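Local coordinates for signal recognition particle receptor FtsY (Sulfolobus acidocaldarius, PDB 5L3S), which is a signal recognition particle receptor that pairs a helical bundle with a P-loop GTPase domain of the SRP54 type, at residues Glu45-Asp50 and Asn72-Ser77; Thr79-Lys84 and Leu262-Lys267; Ser137-Phe140 and Ala144-Gln147; Ser170-Ala175 and Val187-Ala192. All coordinates share one frame; numbering follows the deposited sequence.

Overall arrangement
From the N terminus, contact 1 comes first. It closes a short loop by joining helix 41-55 to helix 66-85 in the helical bundle. The same helix 66-85 then opens contact 2. This contact closes only at helix 258-266, so a long loop is drawn back to the bundle. Contacts 3 and 4 both fall within that loop, one after the other, and none of the four cross. Contact 3 folds the loop after strand 132-137 onto helix 144-155, beside the nucleotide. Contact 4 seats helix 168-181 on strand 186-191. Contacts 1 and 2 touch, as do 3 and 4. The two pairs lie on opposite sides of the chain's centre.

Contact 1: Glu45-Asp50 and Asn72-Ser77; sequences EKILED and NTLKKS
Leu74 of helix 66-85 reaches across to Ile47 and Leu48 of helix 41-55. The helices stay well apart here, with the CA atoms of Leu48 and Leu74 8.3 Å from each other, and branched side chains fill the distance. The CB of Leu74 points toward residues 45-50 but touches none of them. Its CG is anti to the backbone N (chi1 -179°), which carries the fork outward, yet CG itself is still 5.0 Å from Ile47 CG2. Only the two methyls arrive. CD1 meets Ile47 CG2 at 3.7 Å, and the two side chains cross at about a right angle. CD2 faces Leu48 CD2 more loosely, at 4.4 Å.

Leu48 starts out pointing away and comes back with its tip. Ile47 offers CG2 to the leucine, while its side chain also packs on Leu260 and Tyr264 of helix 258-266. Leu30 of helix 20-36, Leu51 and Phe295 add to the surroundings of Leu74. No hydrogen bond spans the two segments, and all three touching residues are buried. This is the apolar core of the helical bundle domain of SRP54-type proteins.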
loop_
_atom_site.group_PDB
_atom_site.type_symbol
_atom_site.label_atom_id
_atom_site.label_comp_id
_atom_site.label_asym_id
_atom_site.label_seq_id
_atom_site.Cartn_x
_atom_site.Cartn_y
_atom_site.Cartn_z
ATOM N N GLU B 45 8.074 20.142 -2.427
ATOM C CA GLU B 45 8.949 21.303 -2.283
ATOM C C GLU B 45 9.462 21.842 -3.631
ATOM O O GLU B 45 9.441 23.055 -3.873
ATOM C CB GLU B 45 10.117 20.988 -1.358
ATOM C CG GLU B 45 11.003 22.195 -1.089
ATOM C CD GLU B 45 11.959 21.975 0.066
ATOM O OE1 GLU B 45 11.950 20.866 0.649
ATOM O OE2 GLU B 45 12.718 22.918 0.389
ATOM N N LYS B 46 9.915 20.951 -4.509
ATOM C CA LYS B 46 10.457 21.390 -5.801
ATOM C C LYS B 46 9.372 22.038 -6.651
ATOM O O LYS B 46 9.595 23.065 -7.277
ATOM C CB LYS B 46 11.085 20.222 -6.562
ATOM C CG LYS B 46 12.394 19.716 -5.982
ATOM C CD LYS B 46 12.804 18.413 -6.654
ATOM C CE LYS B 46 14.179 17.944 -6.211
ATOM N NZ LYS B 46 14.435 16.537 -6.651
ATOM N N ILE B 47 8.189 21.439 -6.660
ATOM C CA ILE B 47 7.088 21.972 -7.451
ATOM C C ILE B 47 6.679 23.366 -6.977
ATOM O O ILE B 47 6.402 24.263 -7.787
ATOM C CB ILE B 47 5.890 21.004 -7.421
ATOM C CG1 ILE B 47 6.157 19.845 -8.380
ATOM C CG2 ILE B 47 4.600 21.708 -7.807
ATOM C CD1 ILE B 47 5.117 18.768 -8.323
ATOM N N LEU B 48 6.658 23.557 -5.665
ATOM C CA LEU B 48 6.268 24.847 -5.118
ATOM C C LEU B 48 7.369 25.896 -5.289
ATOM O O LEU B 48 7.088 27.096 -5.411
ATOM C CB LEU B 48 5.882 24.698 -3.649
ATOM C CG LEU B 48 4.599 23.897 -3.437
ATOM C CD1 LEU B 48 4.296 23.832 -1.969
ATOM C CD2 LEU B 48 3.437 24.518 -4.207
ATOM N N GLU B 49 8.621 25.449 -5.279
ATOM C CA GLU B 49 9.735 26.351 -5.566
ATOM C C GLU B 49 9.673 26.781 -7.025
ATOM O O GLU B 49 9.952 27.940 -7.341
ATOM C CB GLU B 49 11.086 25.692 -5.271
ATOM C CG GLU B 49 11.445 25.617 -3.796
ATOM C CD GLU B 49 11.609 26.989 -3.170
ATOM O OE1 GLU B 49 12.317 27.835 -3.762
ATOM O OE2 GLU B 49 11.020 27.226 -2.091
ATOM N N ASP B 50 9.302 25.850 -7.907
ATOM C CA ASP B 50 9.109 26.163 -9.327
ATOM C C ASP B 50 8.020 27.224 -9.457
ATOM O O ASP B 50 8.153 28.193 -10.199
ATOM C CB ASP B 50 8.672 24.917 -10.115
ATOM C CG ASP B 50 9.811 23.938 -10.374
ATOM O OD1 ASP B 50 10.988 24.322 -10.203
ATOM O OD2 ASP B 50 9.522 22.780 -10.773
ATOM N N ASN B 72 -4.373 28.592 -9.849
ATOM C CA ASN B 72 -4.563 28.264 -11.259
ATOM C C ASN B 72 -3.253 28.002 -11.989
ATOM O O ASN B 72 -3.188 27.127 -12.849
ATOM C CB ASN B 72 -5.371 29.349 -11.975
ATOM C CG ASN B 72 -6.840 29.271 -11.647
ATOM O OD1 ASN B 72 -7.305 28.272 -11.091
ATOM N ND2 ASN B 72 -7.584 30.316 -11.987
ATOM N N THR B 73 -2.214 28.764 -11.655
ATOM C CA THR B 73 -0.892 28.533 -12.235
ATOM C C THR B 73 -0.401 27.123 -11.860
ATOM O O THR B 73 0.165 26.407 -12.691
ATOM C CB THR B 73 0.126 29.599 -11.778
ATOM O OG1 THR B 73 -0.375 30.899 -12.100
ATOM C CG2 THR B 73 1.462 29.412 -12.472
ATOM N N LEU B 74 -0.635 26.719 -10.615
ATOM C CA LEU B 74 -0.245 25.371 -10.182
ATOM C C LEU B 74 -1.040 24.263 -10.880
ATOM O O LEU B 74 -0.470 23.253 -11.302
ATOM C CB LEU B 74 -0.355 25.217 -8.660
ATOM C CG LEU B 74 0.062 23.835 -8.149
ATOM C CD1 LEU B 74 1.511 23.570 -8.513
ATOM C CD2 LEU B 74 -0.140 23.701 -6.631
ATOM N N LYS B 75 -2.354 24.437 -10.988
ATOM C CA LYS B 75 -3.190 23.447 -11.659
ATOM C C LYS B 75 -2.754 23.293 -13.107
ATOM O O LYS B 75 -2.710 22.185 -13.637
ATOM C CB LYS B 75 -4.663 23.852 -11.622
ATOM C CG LYS B 75 -5.308 23.824 -10.248
ATOM C CD LYS B 75 -6.803 24.082 -10.394
ATOM C CE LYS B 75 -7.485 24.236 -9.051
ATOM N NZ LYS B 75 -8.952 24.451 -9.224
ATOM N N LYS B 76 -2.440 24.420 -13.739
ATOM C CA LYS B 76 -1.982 24.436 -15.120
ATOM C C LYS B 76 -0.605 23.785 -15.271
ATOM O O LYS B 76 -0.370 23.050 -16.229
ATOM C CB LYS B 76 -1.985 25.873 -15.653
ATOM C CG LYS B 76 -1.288 26.073 -16.992
ATOM C CD LYS B 76 -1.961 25.298 -18.117
ATOM C CE LYS B 76 -1.331 25.641 -19.463
ATOM N NZ LYS B 76 -1.875 24.832 -20.589
ATOM N N SER B 77 0.298 24.027 -14.322
ATOM C CA SER B 77 1.626 23.402 -14.376
ATOM C C SER B 77 1.564 21.888 -14.157
ATOM O O SER B 77 2.261 21.126 -14.828
ATOM C CB SER B 77 2.589 24.033 -13.371
ATOM O OG SER B 77 2.880 25.378 -13.730
#

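Contact 2: Thr79-Lys84 and Leu262-Lys267; sequences TEILTK and LAYELK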
loop_
_atom_site.group_PDB
_atom_site.type_symbol
_atom_site.label_atom_id
_atom_site.label_comp_id
_atom_site.label_asym_id
_atom_site.label_seq_id
_atom_site.Cartn_x
_atom_site.Cartn_y
_atom_site.Cartn_z
ATOM N N THR B 79 -1.029 20.020 -14.827
ATOM C CA THR B 79 -1.672 19.463 -16.018
ATOM C C THR B 79 -0.661 19.288 -17.154
ATOM O O THR B 79 -0.671 18.281 -17.859
ATOM C CB THR B 79 -2.866 20.326 -16.496
ATOM O OG1 THR B 79 -3.817 20.464 -15.431
ATOM C CG2 THR B 79 -3.559 19.673 -17.688
ATOM N N GLU B 80 0.226 20.264 -17.307
ATOM C CA GLU B 80 1.265 20.198 -18.330
ATOM C C GLU B 80 2.322 19.126 -18.050
ATOM O O GLU B 80 2.791 18.467 -18.977
ATOM C CB GLU B 80 1.911 21.570 -18.529
ATOM C CG GLU B 80 1.014 22.551 -19.271
ATOM C CD GLU B 80 1.630 23.930 -19.417
ATOM O OE1 GLU B 80 1.593 24.479 -20.538
ATOM O OE2 GLU B 80 2.136 24.472 -18.412
ATOM N N ILE B 81 2.692 18.953 -16.781
ATOM C CA ILE B 81 3.666 17.930 -16.396
ATOM C C ILE B 81 3.155 16.526 -16.724
ATOM O O ILE B 81 3.911 15.669 -17.180
ATOM C CB ILE B 81 4.004 17.995 -14.895
ATOM C CG1 ILE B 81 4.807 19.254 -14.579
ATOM C CG2 ILE B 81 4.809 16.792 -14.478
ATOM C CD1 ILE B 81 6.178 19.277 -15.224
ATOM N N LEU B 82 1.866 16.308 -16.492
ATOM C CA LEU B 82 1.237 15.022 -16.753
ATOM C C LEU B 82 0.924 14.809 -18.237
ATOM O O LEU B 82 1.107 13.713 -18.767
ATOM C CB LEU B 82 -0.036 14.899 -15.925
ATOM C CG LEU B 82 0.202 14.903 -14.413
ATOM C CD1 LEU B 82 -1.103 15.112 -13.684
ATOM C CD2 LEU B 82 0.854 13.587 -13.965
ATOM N N THR B 83 0.445 15.855 -18.902
ATOM C CA THR B 83 0.089 15.776 -20.322
ATOM C C THR B 83 1.308 15.483 -21.202
ATOM O O THR B 83 1.221 14.722 -22.166
ATOM C CB THR B 83 -0.629 17.058 -20.786
ATOM O OG1 THR B 83 -1.837 17.218 -20.033
ATOM C CG2 THR B 83 -0.978 16.996 -22.278
ATOM N N LYS B 84 2.449 16.061 -20.843
ATOM C CA LYS B 84 3.687 15.862 -21.595
ATOM C C LYS B 84 4.218 14.428 -21.481
ATOM O O LYS B 84 4.889 13.929 -22.388
ATOM C CB LYS B 84 4.751 16.857 -21.127
ATOM C CG LYS B 84 6.060 16.780 -21.885
ATOM C CD LYS B 84 7.114 17.709 -21.295
ATOM C CE LYS B 84 8.422 17.600 -22.067
ATOM N NZ LYS B 84 9.492 18.456 -21.487
ATOM N N LEU B 262 5.816 10.581 -10.160
ATOM C CA LEU B 262 6.310 9.732 -11.238
ATOM C C LEU B 262 6.639 10.529 -12.499
ATOM O O LEU B 262 7.702 10.358 -13.098
ATOM C CB LEU B 262 5.260 8.684 -11.584
ATOM C CG LEU B 262 5.124 7.512 -10.634
ATOM C CD1 LEU B 262 3.910 6.704 -11.034
ATOM C CD2 LEU B 262 6.383 6.694 -10.731
ATOM N N ALA B 263 5.712 11.387 -12.902
ATOM C CA ALA B 263 5.921 12.224 -14.071
ATOM C C ALA B 263 7.039 13.224 -13.815
ATOM O O ALA B 263 7.935 13.389 -14.644
ATOM C CB ALA B 263 4.637 12.942 -14.442
ATOM N N TYR B 264 6.994 13.880 -12.658
ATOM C CA TYR B 264 7.937 14.953 -12.361
ATOM C C TYR B 264 9.367 14.432 -12.183
ATOM O O TYR B 264 10.303 14.989 -12.747
ATOM C CB TYR B 264 7.479 15.755 -11.127
ATOM C CG TYR B 264 8.268 17.007 -10.864
ATOM C CD1 TYR B 264 9.402 16.987 -10.062
ATOM C CD2 TYR B 264 7.880 18.224 -11.420
ATOM C CE1 TYR B 264 10.126 18.142 -9.825
ATOM C CE2 TYR B 264 8.590 19.374 -11.185
ATOM C CZ TYR B 264 9.712 19.331 -10.390
ATOM O OH TYR B 264 10.419 20.491 -10.168
ATOM N N GLU B 265 9.530 13.364 -11.411
ATOM C CA GLU B 265 10.851 12.796 -11.128
ATOM C C GLU B 265 11.386 11.809 -12.165
ATOM O O GLU B 265 12.571 11.834 -12.485
ATOM C CB GLU B 265 10.840 12.072 -9.778
ATOM C CG GLU B 265 10.811 12.993 -8.603
ATOM C CD GLU B 265 12.074 13.804 -8.511
ATOM O OE1 GLU B 265 13.163 13.214 -8.677
ATOM O OE2 GLU B 265 11.976 15.027 -8.287
ATOM N N LEU B 266 10.526 10.920 -12.650
ATOM C CA LEU B 266 10.982 9.766 -13.426
ATOM C C LEU B 266 10.542 9.787 -14.885
ATOM O O LEU B 266 10.919 8.905 -15.654
ATOM C CB LEU B 266 10.493 8.470 -12.778
ATOM C CG LEU B 266 10.912 8.280 -11.318
ATOM C CD1 LEU B 266 10.345 6.990 -10.750
ATOM C CD2 LEU B 266 12.420 8.314 -11.216
ATOM N N LYS B 267 9.750 10.792 -15.251
ATOM C CA LYS B 267 9.138 10.858 -16.573
ATOM C C LYS B 267 8.400 9.575 -16.924
ATOM O O LYS B 267 8.463 9.117 -18.062
ATOM C CB LYS B 267 10.173 11.199 -17.664
ATOM C CG LYS B 267 10.735 12.609 -17.551
ATOM C CD LYS B 267 9.600 13.592 -17.335
ATOM C CE LYS B 267 10.061 14.867 -16.649
ATOM N NZ LYS B 267 8.893 15.642 -16.146
#
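Helix segments 79-84 and 262-266 cross at 73° with their axes 9.2 Å apart, and come nearest at Leu82 and Ala263, whose CA atoms lie 6.1 Å from each other. This is the junction of the NG architecture of SRP-type GTPases, where helix 66-85 of the bundle packs on a helix of the P-loop domain.

The closest backbone approach falls at the small Ala263. Its CB sits in the corner made by Ile81 CG2 and Leu82 CD2, each 3.9 Å away and roughly at right angles to one another as seen from that CB. With CG1 of Ile81 beside the backbone N (chi1 -70°), the CG2 methyl lies anti to that N and comes within 4.1 Å of Tyr264 N. The other branch of Ile81 ends in CD1, which meets the Tyr264 ring obliquely at CD2, 4.3 Å away. The far end of that ring belongs to the bundle: Tyr264 OH is hydrogen-bonded to Asp50 OD2 of helix 41-55. Leu82 also packs on Phe290 of helix 287-295.

Beyond the apolar patch, Lys84 NZ and Lys267 NZ lie 6.1 Å apart without touching. Lys267 is the first residue to leave helical geometry, with a positive phi of 52°. Its side chain folds back on the helix end, and NZ donates to Ala263 O at 2.9 Å from above the carbonyl plane.

Contact 3: Ser137-Phe140 and Ala144-Gln147; sequences SDTF and AQEQ. With GOL (glycerol), chain U.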
loop_
_atom_site.group_PDB
_atom_site.type_symbol
_atom_site.label_atom_id
_atom_site.label_comp_id
_atom_site.label_asym_id
_atom_site.label_seq_id
_atom_site.Cartn_x
_atom_site.Cartn_y
_atom_site.Cartn_z
ATOM N N SER B 137 3.062 -16.940 -13.958
ATOM C CA SER B 137 4.489 -16.959 -13.634
ATOM C C SER B 137 4.844 -16.568 -12.183
ATOM O O SER B 137 6.011 -16.373 -11.874
ATOM C CB SER B 137 5.286 -16.123 -14.643
ATOM O OG SER B 137 5.442 -16.822 -15.874
ATOM N N ASP B 138 3.839 -16.442 -11.312
ATOM C CA ASP B 138 4.079 -16.506 -9.858
ATOM C C ASP B 138 4.003 -17.966 -9.456
ATOM O O ASP B 138 2.914 -18.512 -9.280
ATOM C CB ASP B 138 3.029 -15.723 -9.073
ATOM C CG ASP B 138 3.225 -15.807 -7.549
ATOM O OD1 ASP B 138 4.055 -16.604 -7.057
ATOM O OD2 ASP B 138 2.517 -15.065 -6.835
ATOM N N THR B 139 5.159 -18.595 -9.307
ATOM C CA THR B 139 5.204 -20.013 -8.978
ATOM C C THR B 139 5.588 -20.196 -7.511
ATOM O O THR B 139 5.906 -21.301 -7.065
ATOM C CB THR B 139 6.232 -20.755 -9.853
ATOM O OG1 THR B 139 7.526 -20.179 -9.645
ATOM C CG2 THR B 139 5.877 -20.620 -11.344
ATOM N N PHE B 140 5.562 -19.115 -6.754
ATOM C CA PHE B 140 6.015 -19.176 -5.359
ATOM C C PHE B 140 4.897 -19.108 -4.327
ATOM O O PHE B 140 4.831 -19.927 -3.405
ATOM C CB PHE B 140 7.035 -18.072 -5.056
ATOM C CG PHE B 140 7.301 -17.881 -3.578
ATOM C CD1 PHE B 140 8.252 -18.650 -2.927
ATOM C CD2 PHE B 140 6.586 -16.944 -2.838
ATOM C CE1 PHE B 140 8.486 -18.494 -1.560
ATOM C CE2 PHE B 140 6.811 -16.787 -1.479
ATOM C CZ PHE B 140 7.770 -17.555 -0.844
ATOM N N ALA B 144 -1.175 -19.045 -5.704
ATOM C CA ALA B 144 -1.032 -18.017 -6.740
ATOM C C ALA B 144 -1.609 -18.512 -8.063
ATOM O O ALA B 144 -2.257 -17.767 -8.783
ATOM C CB ALA B 144 0.448 -17.627 -6.932
ATOM N N GLN B 145 -1.389 -19.779 -8.384
ATOM C CA GLN B 145 -1.943 -20.275 -9.646
ATOM C C GLN B 145 -3.456 -20.502 -9.558
ATOM O O GLN B 145 -4.163 -20.249 -10.518
ATOM C CB GLN B 145 -1.176 -21.513 -10.174
ATOM C CG GLN B 145 0.271 -21.176 -10.625
ATOM C CD GLN B 145 0.884 -22.192 -11.593
ATOM O OE1 GLN B 145 0.521 -23.374 -11.592
ATOM N NE2 GLN B 145 1.829 -21.727 -12.428
ATOM N N GLU B 146 -3.949 -20.962 -8.405
ATOM C CA GLU B 146 -5.394 -21.194 -8.207
ATOM C C GLU B 146 -6.190 -19.885 -8.290
ATOM O O GLU B 146 -7.316 -19.852 -8.812
ATOM C CB GLU B 146 -5.686 -21.865 -6.858
ATOM C CG GLU B 146 -5.246 -23.344 -6.713
ATOM C CD GLU B 146 -3.780 -23.520 -6.329
ATOM O OE1 GLU B 146 -2.993 -22.555 -6.439
ATOM O OE2 GLU B 146 -3.403 -24.645 -5.937
ATOM N N GLN B 147 -5.618 -18.821 -7.734
ATOM C CA GLN B 147 -6.217 -17.498 -7.774
ATOM C C GLN B 147 -6.410 -17.067 -9.242
ATOM O O GLN B 147 -7.490 -16.622 -9.642
ATOM C CB GLN B 147 -5.302 -16.495 -7.043
ATOM C CG GLN B 147 -5.914 -15.087 -6.856
ATOM C CD GLN B 147 -4.918 -14.054 -6.331
ATOM O OE1 GLN B 147 -3.737 -14.350 -6.111
ATOM N NE2 GLN B 147 -5.400 -12.830 -6.114
HETATM C C1 GOL U . 0.237 -22.659 -5.918
HETATM O O1 GOL U . -0.255 -21.957 -7.040
HETATM C C2 GOL U . 1.754 -22.533 -5.921
HETATM O O2 GOL U . 2.095 -21.193 -6.219
HETATM C C3 GOL U . 2.298 -22.925 -4.553
HETATM O O3 GOL U . 3.710 -22.897 -4.571
#
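Asp138 and Ala144 meet in the nucleotide pocket of the P-loop domain, where the loop after strand 132-137 turns into helix 144-155. Asp138 forms an Asx turn: its OD1 accepts from Phe140 N at 2.9 Å, nearly in line with the C-O bond, and it also takes the N-H of Arg141. A chi1 of 178° swings the carboxylate away from its own backbone N and lays it beside the helix start. The Ala144 methyl covers one flat side of it, with CB 3.3 Å from Asp138 OD2. The Asp138 side chain is about 4 Å from both the bound phosphoaminophosphonic acid-guanylate ester and the magnesium ion.

The Gln145 side chain runs alongside the loop. Its CG passes Asp138 O at 4.0 Å, and NE2 lies 4.3 Å from Thr139 CG2. That amide nitrogen is tied to the backbone oxygens of Ala136 and Arg161. Gln147 gives NE2 to O2A of the nucleotide, and its OE1 is hydrogen-bonded to Arg141 NH2.

A glycerol, probably from the crystallisation liquor, sits at the helix start. Its O1 accepts from Gln145 N at 2.8 Å and donates to Glu146 OE1 at 2.9 Å.

Contact 4: Ser170-Ala175 and Val187-Ala192; sequences SVAFDA and VLIDTA
Two pairs make this contact, Ala172 with Ile189 and Ala175 with Val187, and they share the burial almost evenly. They seat helix 168-181 on one face of the mostly parallel sheet of the P-loop domain. The helix is the connection of a beta-alpha-beta crossover. It leads from strand 158-160 to strand 186-191, with strand 132-137 lying between these two in the sheet.

Ala175 points its CB at the strand, while Ala172 presents its methyl from the side. Both have short side chains, and the helix backbone comes close. The CA atoms of Ala172 and Ile189 are 6.7 Å apart, and those of Ala175 and Val187 are 7.3 Å apart. Val187 points toward the helix and divides its methyls between two atoms of one residue. CG1, turned away from the backbone N by a chi1 of 172°, faces Ala175 CB at 4.4 Å. CG2 lies against the backbone, 4.2 Å from Ala175 O. The alanines also pack on strand 132-137, Ala172 on Ser137 and Ala175 on Ala135.

The strand alternates. Val187 and Ile189 turn to this helix, while Leu188 between them packs on Val121 and Val122 of helix 114-127, on the other face of the sheet. The same strand leads toward the nucleotide site. Asp190 OD2 is hydrogen-bonded to Thr115 OG1, whereas the Ile189 side chain stays about 11 Å from the magnesium ion. Ile189 extends past CG1 (chi2 170°), and its terminal CD1 meets Ala172 CB at 4.1 Å.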
loop_
_atom_site.group_PDB
_atom_site.type_symbol
_atom_site.label_atom_id
_atom_site.label_comp_id
_atom_site.label_asym_id
_atom_site.label_seq_id
_atom_site.Cartn_x
_atom_site.Cartn_y
_atom_site.Cartn_z
ATOM N N SER B 170 10.153 -20.531 -17.337
ATOM C CA SER B 170 9.699 -21.667 -18.117
ATOM C C SER B 170 8.202 -21.513 -18.387
ATOM O O SER B 170 7.740 -21.786 -19.496
ATOM C CB SER B 170 9.980 -22.974 -17.369
ATOM O OG SER B 170 9.277 -24.053 -17.962
ATOM N N VAL B 171 7.451 -21.065 -17.380
ATOM C CA VAL B 171 6.016 -20.832 -17.565
ATOM C C VAL B 171 5.770 -19.770 -18.649
ATOM O O VAL B 171 4.944 -19.963 -19.543
ATOM C CB VAL B 171 5.300 -20.424 -16.258
ATOM C CG1 VAL B 171 3.809 -20.177 -16.525
ATOM C CG2 VAL B 171 5.466 -21.500 -15.180
ATOM N N ALA B 172 6.505 -18.661 -18.578
ATOM C CA ALA B 172 6.370 -17.584 -19.568
ATOM C C ALA B 172 6.763 -18.028 -20.970
ATOM O O ALA B 172 6.080 -17.711 -21.952
ATOM C CB ALA B 172 7.180 -16.342 -19.138
ATOM N N PHE B 173 7.875 -18.749 -21.067
ATOM C CA PHE B 173 8.322 -19.308 -22.330
ATOM C C PHE B 173 7.237 -20.183 -22.978
ATOM O O PHE B 173 6.955 -20.036 -24.171
ATOM C CB PHE B 173 9.621 -20.099 -22.136
ATOM C CG PHE B 173 10.202 -20.639 -23.412
ATOM C CD1 PHE B 173 11.097 -19.885 -24.155
ATOM C CD2 PHE B 173 9.865 -21.902 -23.863
ATOM C CE1 PHE B 173 11.638 -20.385 -25.342
ATOM C CE2 PHE B 173 10.398 -22.408 -25.048
ATOM C CZ PHE B 173 11.287 -21.646 -25.786
ATOM N N ASP B 174 6.626 -21.070 -22.190
ATOM C CA ASP B 174 5.581 -21.967 -22.683
ATOM C C ASP B 174 4.343 -21.195 -23.120
ATOM O O ASP B 174 3.720 -21.527 -24.115
ATOM C CB ASP B 174 5.174 -22.968 -21.599
ATOM C CG ASP B 174 6.178 -24.088 -21.421
ATOM O OD1 ASP B 174 7.248 -24.058 -22.071
ATOM O OD2 ASP B 174 5.886 -25.001 -20.622
ATOM N N ALA B 175 3.985 -20.178 -22.344
ATOM C CA ALA B 175 2.841 -19.330 -22.657
ATOM C C ALA B 175 3.025 -18.600 -23.987
ATOM O O ALA B 175 2.129 -18.569 -24.816
ATOM C CB ALA B 175 2.627 -18.317 -21.537
ATOM N N VAL B 187 -0.224 -11.829 -24.699
ATOM C CA VAL B 187 0.112 -12.604 -23.510
ATOM C C VAL B 187 0.346 -11.671 -22.315
ATOM O O VAL B 187 1.093 -10.697 -22.427
ATOM C CB VAL B 187 1.379 -13.446 -23.727
ATOM C CG1 VAL B 187 1.828 -14.117 -22.395
ATOM C CG2 VAL B 187 1.140 -14.469 -24.809
ATOM N N LEU B 188 -0.289 -11.977 -21.181
ATOM C CA LEU B 188 -0.106 -11.204 -19.947
ATOM C C LEU B 188 0.603 -12.072 -18.933
ATOM O O LEU B 188 0.094 -13.121 -18.576
ATOM C CB LEU B 188 -1.463 -10.780 -19.368
ATOM C CG LEU B 188 -2.330 -9.997 -20.348
ATOM C CD1 LEU B 188 -3.650 -9.634 -19.710
ATOM C CD2 LEU B 188 -1.590 -8.755 -20.762
ATOM N N ILE B 189 1.762 -11.623 -18.458
ATOM C CA ILE B 189 2.570 -12.398 -17.529
ATOM C C ILE B 189 2.416 -11.900 -16.094
ATOM O O ILE B 189 2.745 -10.753 -15.795
ATOM C CB ILE B 189 4.056 -12.357 -17.946
ATOM C CG1 ILE B 189 4.187 -12.878 -19.394
ATOM C CG2 ILE B 189 4.903 -13.187 -16.977
ATOM C CD1 ILE B 189 5.554 -12.667 -20.027
ATOM N N ASP B 190 1.888 -12.755 -15.221
ATOM C CA ASP B 190 1.805 -12.434 -13.792
ATOM C C ASP B 190 3.127 -12.824 -13.160
ATOM O O ASP B 190 3.727 -13.818 -13.561
ATOM C CB ASP B 190 0.647 -13.210 -13.137
ATOM C CG ASP B 190 0.191 -12.595 -11.792
ATOM O OD1 ASP B 190 0.711 -11.527 -11.407
ATOM O OD2 ASP B 190 -0.708 -13.179 -11.147
ATOM N N THR B 191 3.584 -12.063 -12.165
ATOM C CA THR B 191 4.811 -12.413 -11.465
ATOM C C THR B 191 4.584 -12.302 -9.967
ATOM O O THR B 191 3.683 -11.582 -9.514
ATOM C CB THR B 191 6.020 -11.492 -11.863
ATOM O OG1 THR B 191 5.793 -10.150 -11.406
ATOM C CG2 THR B 191 6.252 -11.489 -13.362
ATOM N N ALA B 192 5.378 -13.034 -9.193
ATOM C CA ALA B 192 5.273 -12.924 -7.736
ATOM C C ALA B 192 5.643 -11.528 -7.222
ATOM O O ALA B 192 6.445 -10.812 -7.825
ATOM C CB ALA B 192 6.128 -13.977 -7.057
#